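Local coordinates for proteinase K (Serratia sp., PDB 2B6N), which binds calcium and, as a proteinase K-like serine endopeptidase of the subtilase family, probably cleaves peptide bonds within proteins, at residues T34-D39 with N92-R97; G41-H46 with D65-N70. All coordinates share one frame; numbering follows the deposited sequence.

Interaction 1: residues T34-D39 with N92-R97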
loop_
_atom_site.group_PDB
_atom_site.type_symbol
_atom_site.label_atom_id
_atom_site.label_comp_id
_atom_site.label_asym_id
_atom_site.label_seq_id
_atom_site.Cartn_x
_atom_site.Cartn_y
_atom_site.Cartn_z
ATOM N N THR A 34 -0.077 -0.295 13.274
ATOM C CA THR A 34 1.208 -0.685 12.706
ATOM C C THR A 34 1.009 -1.139 11.262
ATOM O O THR A 34 0.122 -1.935 10.964
ATOM C CB THR A 34 1.866 -1.816 13.526
ATOM O OG1 THR A 34 2.050 -1.365 14.868
ATOM C CG2 THR A 34 3.245 -2.175 12.959
ATOM N N ALA A 35 1.827 -0.595 10.372
ATOM C CA ALA A 35 1.773 -0.943 8.966
ATOM C C ALA A 35 3.020 -1.736 8.641
ATOM O O ALA A 35 4.134 -1.231 8.772
ATOM C CB ALA A 35 1.713 0.322 8.105
ATOM N N PHE A 36 2.813 -2.972 8.217
ATOM C CA PHE A 36 3.892 -3.885 7.830
ATOM C C PHE A 36 4.153 -3.774 6.321
ATOM O O PHE A 36 3.263 -3.995 5.500
ATOM C CB PHE A 36 3.519 -5.309 8.242
ATOM C CG PHE A 36 3.463 -5.495 9.734
ATOM C CD1 PHE A 36 2.263 -5.318 10.442
ATOM C CD2 PHE A 36 4.615 -5.829 10.438
ATOM C CE1 PHE A 36 2.219 -5.480 11.847
ATOM C CE2 PHE A 36 4.585 -5.999 11.837
ATOM C CZ PHE A 36 3.397 -5.819 12.541
ATOM N N VAL A 37 5.378 -3.410 5.958
ATOM C CA VAL A 37 5.704 -3.172 4.563
ATOM C C VAL A 37 6.506 -4.362 4.054
ATOM O O VAL A 37 7.685 -4.505 4.382
ATOM C CB VAL A 37 6.480 -1.851 4.394
ATOM C CG1 VAL A 37 6.806 -1.610 2.904
ATOM C CG2 VAL A 37 5.659 -0.688 4.971
ATOM N N ILE A 38 5.842 -5.239 3.309
ATOM C CA ILE A 38 6.475 -6.475 2.813
ATOM C C ILE A 38 7.042 -6.167 1.432
ATOM O O ILE A 38 6.291 -6.029 0.481
ATOM C CB ILE A 38 5.444 -7.649 2.743
ATOM C CG1 ILE A 38 4.768 -7.848 4.115
ATOM C CG2 ILE A 38 6.144 -8.949 2.227
ATOM C CD1 ILE A 38 3.549 -8.811 4.128
ATOM N N ASP A 39 8.362 -6.015 1.336
ATOM C CA ASP A 39 8.935 -5.328 0.186
ATOM C C ASP A 39 10.461 -5.484 0.209
ATOM O O ASP A 39 10.991 -6.490 0.733
ATOM C CB ASP A 39 8.516 -3.833 0.244
ATOM C CG ASP A 39 8.367 -3.198 -1.123
ATOM O OD1 ASP A 39 9.399 -3.074 -1.850
ATOM O OD2 ASP A 39 7.220 -2.786 -1.459
ATOM N N ASN A 92 2.967 3.551 12.923
ATOM C CA ASN A 92 4.216 2.789 13.058
ATOM C C ASN A 92 4.473 1.985 11.790
ATOM O O ASN A 92 3.542 1.433 11.210
ATOM C CB ASN A 92 4.144 1.880 14.276
ATOM C CG ASN A 92 3.839 2.654 15.520
ATOM O OD1 ASN A 92 4.616 3.524 15.908
ATOM N ND2 ASN A 92 2.671 2.396 16.125
ATOM N N VAL A 93 5.733 1.947 11.360
ATOM C CA VAL A 93 6.133 1.297 10.124
ATOM C C VAL A 93 7.111 0.188 10.479
ATOM O O VAL A 93 8.092 0.428 11.189
ATOM C CB VAL A 93 6.806 2.282 9.134
ATOM C CG1 VAL A 93 7.353 1.536 7.880
ATOM C CG2 VAL A 93 5.815 3.373 8.711
ATOM N N VAL A 94 6.824 -1.016 9.996
ATOM C CA VAL A 94 7.700 -2.174 10.197
ATOM C C VAL A 94 8.094 -2.793 8.853
ATOM O O VAL A 94 7.251 -3.257 8.077
ATOM C CB VAL A 94 7.055 -3.249 11.129
ATOM C CG1 VAL A 94 7.995 -4.482 11.251
ATOM C CG2 VAL A 94 6.762 -2.686 12.490
ATOM N N GLY A 95 9.394 -2.803 8.585
ATOM C CA GLY A 95 9.913 -3.404 7.361
ATOM C C GLY A 95 10.023 -4.921 7.442
ATOM O O GLY A 95 10.607 -5.478 8.394
ATOM N N VAL A 96 9.434 -5.587 6.454
ATOM C CA VAL A 96 9.551 -7.042 6.299
ATOM C C VAL A 96 10.173 -7.256 4.930
ATOM O O VAL A 96 9.504 -7.113 3.912
ATOM C CB VAL A 96 8.178 -7.748 6.446
ATOM C CG1 VAL A 96 8.341 -9.266 6.393
ATOM C CG2 VAL A 96 7.561 -7.359 7.789
ATOM N N ARG A 97 11.476 -7.539 4.908
ATOM C CA ARG A 97 12.206 -7.601 3.636
ATOM C C ARG A 97 12.135 -8.985 2.994
ATOM O O ARG A 97 12.689 -9.985 3.518
ATOM C CB ARG A 97 13.657 -7.101 3.808
ATOM C CG ARG A 97 14.503 -7.261 2.541
ATOM C CD ARG A 97 15.883 -6.616 2.705
ATOM N NE ARG A 97 16.648 -6.616 1.455
ATOM C CZ ARG A 97 17.860 -7.154 1.283
ATOM N NH1 ARG A 97 18.503 -7.754 2.283
ATOM N NH2 ARG A 97 18.437 -7.081 0.090
#

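Interaction 2: residues G41-H46 with D65-N70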
loop_
_atom_site.group_PDB
_atom_site.type_symbol
_atom_site.label_atom_id
_atom_site.label_comp_id
_atom_site.label_asym_id
_atom_site.label_seq_id
_atom_site.Cartn_x
_atom_site.Cartn_y
_atom_site.Cartn_z
ATOM N N GLY A 41 12.584 -3.844 1.881
ATOM C CA GLY A 41 13.117 -3.304 3.128
ATOM C C GLY A 41 12.723 -1.836 3.236
ATOM O O GLY A 41 12.073 -1.316 2.342
ATOM N N VAL A 42 13.122 -1.169 4.320
ATOM C CA VAL A 42 12.819 0.255 4.505
ATOM C C VAL A 42 14.046 0.937 5.074
ATOM O O VAL A 42 14.677 0.408 5.998
ATOM C CB VAL A 42 11.628 0.497 5.494
ATOM C CG1 VAL A 42 11.380 1.994 5.675
ATOM C CG2 VAL A 42 10.339 -0.190 5.012
ATOM N N LEU A 43 14.389 2.107 4.526
ATOM C CA LEU A 43 15.433 2.936 5.137
ATOM C C LEU A 43 14.842 3.568 6.408
ATOM O O LEU A 43 14.193 4.621 6.348
ATOM C CB LEU A 43 15.947 4.010 4.157
ATOM C CG LEU A 43 17.131 4.841 4.682
ATOM C CD1 LEU A 43 18.424 4.012 4.695
ATOM C CD2 LEU A 43 17.314 6.130 3.877
ATOM N N ASN A 44 15.051 2.909 7.553
ATOM C CA ASN A 44 14.411 3.314 8.812
ATOM C C ASN A 44 14.783 4.722 9.253
ATOM O O ASN A 44 13.976 5.406 9.891
ATOM C CB ASN A 44 14.731 2.340 9.957
ATOM C CG ASN A 44 14.247 0.926 9.686
ATOM O OD1 ASN A 44 14.935 -0.048 10.025
ATOM N ND2 ASN A 44 13.067 0.800 9.079
ATOM N N THR A 45 15.987 5.153 8.880
ATOM C CA THR A 45 16.527 6.450 9.308
ATOM C C THR A 45 16.027 7.615 8.443
ATOM O O THR A 45 16.370 8.783 8.703
ATOM C CB THR A 45 18.070 6.451 9.277
ATOM O OG1 THR A 45 18.512 6.028 7.986
ATOM C CG2 THR A 45 18.645 5.476 10.325
ATOM N N HIS A 46 15.225 7.318 7.424
ATOM C CA HIS A 46 14.735 8.410 6.555
ATOM C C HIS A 46 13.997 9.460 7.362
ATOM O O HIS A 46 13.237 9.134 8.298
ATOM C CB HIS A 46 13.880 7.899 5.371
ATOM C CG HIS A 46 13.780 8.887 4.244
ATOM N ND1 HIS A 46 13.013 10.031 4.326
ATOM C CD2 HIS A 46 14.383 8.924 3.030
ATOM C CE1 HIS A 46 13.131 10.720 3.206
ATOM N NE2 HIS A 46 13.963 10.075 2.406
ATOM N N ASP A 65 17.717 -7.148 10.297
ATOM C CA ASP A 65 18.036 -5.829 9.744
ATOM C C ASP A 65 17.372 -5.675 8.381
ATOM O O ASP A 65 17.972 -6.007 7.345
ATOM C CB ASP A 65 19.561 -5.630 9.648
ATOM C CG ASP A 65 19.955 -4.203 9.240
ATOM O OD1 ASP A 65 19.075 -3.380 8.900
ATOM O OD2 ASP A 65 21.167 -3.902 9.256
ATOM N N ALA A 66 16.140 -5.159 8.395
ATOM C CA ALA A 66 15.352 -4.998 7.166
ATOM C C ALA A 66 15.542 -3.639 6.471
ATOM O O ALA A 66 14.603 -3.079 5.907
ATOM C CB ALA A 66 13.869 -5.275 7.436
ATOM N N THR A 67 16.763 -3.109 6.494
ATOM C CA THR A 67 17.060 -1.902 5.706
ATOM C C THR A 67 16.925 -2.154 4.197
ATOM O O THR A 67 17.059 -3.279 3.732
ATOM C CB THR A 67 18.455 -1.306 6.015
ATOM O OG1 THR A 67 18.591 -0.042 5.346
ATOM C CG2 THR A 67 19.562 -2.230 5.558
ATOM N N ASP A 68 16.677 -1.080 3.455
ATOM C CA ASP A 68 16.424 -1.099 2.018
ATOM C C ASP A 68 17.695 -0.825 1.211
ATOM O O ASP A 68 18.366 0.177 1.465
ATOM C CB ASP A 68 15.414 0.014 1.737
ATOM C CG ASP A 68 14.836 -0.043 0.336
ATOM O OD1 ASP A 68 15.096 -1.010 -0.407
ATOM O OD2 ASP A 68 14.091 0.903 0.005
ATOM N N CYS A 69 18.017 -1.700 0.256
ATOM C CA CYS A 69 19.094 -1.445 -0.724
ATOM C C CYS A 69 18.595 -1.307 -2.161
ATOM O O CYS A 69 19.389 -1.330 -3.104
ATOM C CB CYS A 69 20.191 -2.523 -0.657
ATOM S SG CYS A 69 19.549 -4.206 -0.761
ATOM N N ASN A 70 17.281 -1.146 -2.324
ATOM C CA ASN A 70 16.686 -0.983 -3.647
ATOM C C ASN A 70 15.988 0.376 -3.824
ATOM O O ASN A 70 16.101 1.009 -4.880
ATOM C CB ASN A 70 15.698 -2.113 -3.955
ATOM C CG ASN A 70 15.033 -1.939 -5.302
ATOM O OD1 ASN A 70 15.534 -2.405 -6.345
ATOM N ND2 ASN A 70 13.950 -1.206 -5.314
HETATM O O HOH W 1 12.689 -1.858 8.064
HETATM O O HOH W 2 17.643 1.436 8.050
#

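Interaction 1: residues T34-D39 with N92-R97
The F36 ring runs beside V94, whose CB comes 3.6 Å from F36 CD2, and it meets V96 CG2 at its edge, near the ring plane. Over one face of the ring lies T34 CG2, offset toward the rim; the same methyl touches V94 CG2 at 3.6 Å. F36 CG stands anti to the carbonyl carbon (chi1 -67°); the side chains of F36 and V94 lie side by side and point the same way. So do those of I38 and V96, joined through I38 CG1 and V96 CB at 4.1 Å. W116 and V117 of helix 107-120 pack onto this side. The two segments are neighbouring parallel strands of the seven-stranded central sheet of the subtilisin-like fold. Residues alternate in their bonding: A35, V37 and D39 turn their N-H groups to 92-97, whereas T34, F36 and I38 bond on the other side, toward strand 125-129. A35 N reaches N92 O at 2.8 Å, and V37 N reaches V94 O equally closely. In return, V94 N and V96 N bond to the carbonyls of A35 and V37, V96 N sitting 36° out of the V37 carbonyl plane. D39 N closes the series on V96 O at 3.0 Å. On the opposite sheet face, V37 CG2 touches V93 CG1 at 4.0 Å, and helix 72-81 packs on A35, V37 and D39; D39 OD1 is hydrogen-bonded to H72 ND1.

Interaction 2: residues G41-H46 with D65-N70
V42 and G41 bring the loop after strand 34-39 against A66, T67 and D68 of the loop leading into helix 72-81. In this subtilase-family domain the first loop follows D39 and the second precedes H72, both predicted members of the charge relay, and the second contains an Asx turn at D68. One direct hydrogen bond joins them, from V42 N to A66 O at 2.9 Å. Beside it, the other polar group of V42 is engaged too: T67 CA points its hydrogen at V42 O in a CA-H...O contact of 3.3 Å, with 165° at the hydrogen.

Water adds two bridges. One molecule accepts from N44 ND2 at 2.9 Å and donates to A66 O, which thereby receives two donors. A second accepts from N44 N at 3.0 Å and makes a weak bond with T67 OG1. The asparagine's OD1 is held separately by S55 OG.

Close packing accounts for the rest. Having no side chain, G41 lets its CA come within 3.2 Å of A66 O. D68 CB rests against G41 C at 3.6 Å and lies equally near L43 N. L43 CD1 and T67 OG1 meet more loosely, their side chains running side by side.

The buried D68 carboxylate, with CG anti to the backbone N (chi1 -169°), lies beside G41 O and has several polar partners. Its OD2 bonds to T74 OG1, the hydroxyl that also takes the hydrogen of L43 N, and its OD1 bonds to T40 OG1 and G71 N. N70 N completes the Asx turn, reaching D68 OD1 at 2.9 Å from 54° out of the carboxylate plane.

Interaction 2 continues where interaction 1 ends: segment 41-46 follows D39 after a single residue, and the centres of the two contacts lie about 10 Å apart. R97, the last residue of strand 92-97, makes most of the connection. Its CB lies 3.9 Å from G41 CA, its CD 3.7 Å from T67 O, and its NH2 packs at 3.2 Å from SG of C69, which is disulfide-bonded to C101; D58 and D61 hold the guanidinium by salt bridges. G95 O also touches A66 CB at 3.4 Å. Interaction 1 supplies D39 of the predicted charge relay, its side chain about 3 Å from that of H72 and about 6 Å from that of S224; interaction 2 lies beside it, the D68 side chain about 6 Å from that of H72.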